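Malic enzyme (Entamoeba histolytica, PDB 3NV9) probably catalyses the oxidative decarboxylation of malate to pyruvate with a nicotinamide dinucleotide as electron acceptor, as malic enzymes do. Local coordinates at residues Lys320-Cys326 against Ala343-Gly349. Residues are numbered along the deposited sequence; the frame is centred on the assembly and turned at random.
Sequences KPIVFCC and AYIVATG. With NA (sodium ion), chain J.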
loop_
_atom_site.group_PDB
_atom_site.type_symbol
_atom_site.label_atom_id
_atom_site.label_comp_id
_atom_site.label_asym_id
_atom_site.label_seq_id
_atom_site.Cartn_x
_atom_site.Cartn_y
_atom_site.Cartn_z
ATOM N N LYS A 320 6.653 21.891 41.577
ATOM C CA LYS A 320 5.881 20.945 40.748
ATOM C C LYS A 320 6.449 20.767 39.312
ATOM O O LYS A 320 5.829 21.138 38.280
ATOM C CB LYS A 320 4.369 21.265 40.800
ATOM C CG LYS A 320 3.701 21.021 42.187
ATOM C CD LYS A 320 2.180 21.319 42.128
ATOM C CE LYS A 320 1.443 20.953 43.403
ATOM N NZ LYS A 320 1.787 21.742 44.638
ATOM N N PRO A 321 7.664 20.217 39.234
ATOM C CA PRO A 321 8.239 20.077 37.910
ATOM C C PRO A 321 7.411 19.202 36.909
ATOM O O PRO A 321 6.896 18.122 37.253
ATOM C CB PRO A 321 9.583 19.414 38.183
ATOM C CG PRO A 321 9.863 19.679 39.637
ATOM C CD PRO A 321 8.550 19.723 40.291
ATOM N N ILE A 322 7.301 19.705 35.689
ATOM C CA ILE A 322 6.781 18.981 34.579
ATOM C C ILE A 322 7.982 18.482 33.762
ATOM O O ILE A 322 8.739 19.296 33.267
ATOM C CB ILE A 322 5.955 19.904 33.720
ATOM C CG1 ILE A 322 4.661 20.247 34.454
ATOM C CG2 ILE A 322 5.653 19.286 32.370
ATOM C CD1 ILE A 322 3.983 21.469 33.848
ATOM N N VAL A 323 8.120 17.161 33.617
ATOM C CA VAL A 323 9.232 16.573 32.868
ATOM C C VAL A 323 8.735 15.655 31.751
ATOM O O VAL A 323 8.105 14.665 32.046
ATOM C CB VAL A 323 10.114 15.742 33.803
ATOM C CG1 VAL A 323 11.247 15.084 33.055
ATOM C CG2 VAL A 323 10.627 16.626 35.044
ATOM N N PHE A 324 9.014 15.982 30.476
ATOM C CA PHE A 324 8.719 15.044 29.383
ATOM C C PHE A 324 9.994 14.372 28.885
ATOM O O PHE A 324 10.893 15.024 28.405
ATOM C CB PHE A 324 7.969 15.733 28.237
ATOM C CG PHE A 324 6.600 16.282 28.620
ATOM C CD1 PHE A 324 6.004 15.987 29.866
ATOM C CD2 PHE A 324 5.873 17.051 27.698
ATOM C CE1 PHE A 324 4.725 16.493 30.165
ATOM C CE2 PHE A 324 4.601 17.557 27.994
ATOM C CZ PHE A 324 4.034 17.299 29.238
ATOM N N CYS A 325 10.055 13.050 29.013
ATOM C CA CYS A 325 11.199 12.253 28.551
ATOM C C CYS A 325 10.693 11.255 27.510
ATOM O O CYS A 325 10.313 10.133 27.854
ATOM C CB CYS A 325 11.767 11.474 29.722
ATOM S SG CYS A 325 12.642 12.484 30.872
ATOM N N CYS A 326 10.701 11.635 26.243
ATOM C CA CYS A 326 9.927 10.851 25.276
ATOM C C CYS A 326 10.762 9.920 24.348
ATOM O O CYS A 326 10.253 9.335 23.412
ATOM C CB CYS A 326 8.944 11.790 24.536
ATOM S SG CYS A 326 7.693 12.484 25.759
ATOM N N ALA A 343 9.710 15.211 40.575
ATOM C CA ALA A 343 8.882 15.599 39.431
ATOM C C ALA A 343 7.423 15.392 39.805
ATOM O O ALA A 343 7.072 14.409 40.465
ATOM C CB ALA A 343 9.241 14.798 38.195
ATOM N N TYR A 344 6.585 16.336 39.407
ATOM C CA TYR A 344 5.176 16.241 39.756
ATOM C C TYR A 344 4.371 15.506 38.671
ATOM O O TYR A 344 3.477 14.671 38.968
ATOM C CB TYR A 344 4.643 17.639 39.988
ATOM C CG TYR A 344 3.243 17.668 40.483
ATOM C CD1 TYR A 344 2.894 17.132 41.722
ATOM C CD2 TYR A 344 2.259 18.239 39.723
ATOM C CE1 TYR A 344 1.570 17.180 42.167
ATOM C CE2 TYR A 344 0.966 18.315 40.164
ATOM C CZ TYR A 344 0.621 17.783 41.358
ATOM O OH TYR A 344 -0.700 17.868 41.725
ATOM N N ILE A 345 4.695 15.851 37.430
ATOM C CA ILE A 345 4.127 15.278 36.210
ATOM C C ILE A 345 5.281 14.804 35.331
ATOM O O ILE A 345 6.248 15.555 35.097
ATOM C CB ILE A 345 3.286 16.316 35.460
ATOM C CG1 ILE A 345 2.032 16.693 36.264
ATOM C CG2 ILE A 345 2.934 15.881 34.034
ATOM C CD1 ILE A 345 1.418 17.974 35.811
ATOM N N VAL A 346 5.178 13.556 34.878
ATOM C CA VAL A 346 6.174 12.926 33.987
ATOM C C VAL A 346 5.452 12.223 32.841
ATOM O O VAL A 346 4.507 11.429 33.068
ATOM C CB VAL A 346 7.030 11.831 34.741
ATOM C CG1 VAL A 346 8.167 11.301 33.846
ATOM C CG2 VAL A 346 7.604 12.365 36.040
ATOM N N ALA A 347 5.897 12.517 31.622
ATOM C CA ALA A 347 5.415 11.846 30.429
ATOM C C ALA A 347 6.556 11.115 29.755
ATOM O O ALA A 347 7.708 11.584 29.777
ATOM C CB ALA A 347 4.883 12.838 29.461
ATOM N N THR A 348 6.221 10.005 29.103
ATOM C CA THR A 348 7.131 9.332 28.171
ATOM C C THR A 348 6.413 9.066 26.851
ATOM O O THR A 348 5.232 9.383 26.681
ATOM C CB THR A 348 7.719 7.976 28.749
ATOM O OG1 THR A 348 6.795 6.918 28.605
ATOM C CG2 THR A 348 8.089 8.064 30.189
ATOM N N GLY A 349 7.136 8.474 25.922
ATOM C CA GLY A 349 6.588 8.043 24.642
ATOM C C GLY A 349 5.883 6.701 24.688
ATOM O O GLY A 349 5.292 6.294 23.708
HETATM NA NA NA J . 4.187 7.403 29.042
#
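Strands 322-325 and 345-348, adjacent parallel strands at one end of the mixed sheet in the Rossmann-type NAD-binding domain, pair side by side as a beta-alpha-beta unit whose crossover carries helix 335-340. The ladder starts at Pro321 O, which takes two N-H groups: Tyr344 N at 2.8 Å, on a lone pair, and Ile345 N at 3.2 Å, nearly straight at 175°. It continues through Val323 N to Ile345 O (2.9 Å), Ala347 N to Val323 O and Cys325 N to Ala347 O. Ile322, Phe324, Ile345 and Ala347 share one face of the sheet, where Ile322 and Phe324 pack on helix 193-213 and Ala347 meets Val357. There Ala347 CB lies 3.4 Å from Phe324 CD1, oblique to the ring, while Ile345 CG2 meets the ring edge near CE1. On the other face Val323 CG2 reaches Ala343 CB at 3.9 Å. Before the strands, a chi1 of -174° swings the Tyr344 ring away from its own N and beside Lys320, whose aliphatic chain lies over one ring face, CD above the centre at 3.8 Å from the centroid, a CH-pi contact. Past Ala347, Thr348 OG1 binds the sodium ion at 2.7 Å. Strand 345-348, outermost in the sheet of this chain, is thus held by five backbone hydrogen bonds, two on the one oxygen of Pro321, and by apolar side chains, while its C-terminal end supplies a hydroxyl oxygen to a sodium site shared with the carbonyl oxygens of Arg350 and Pro354.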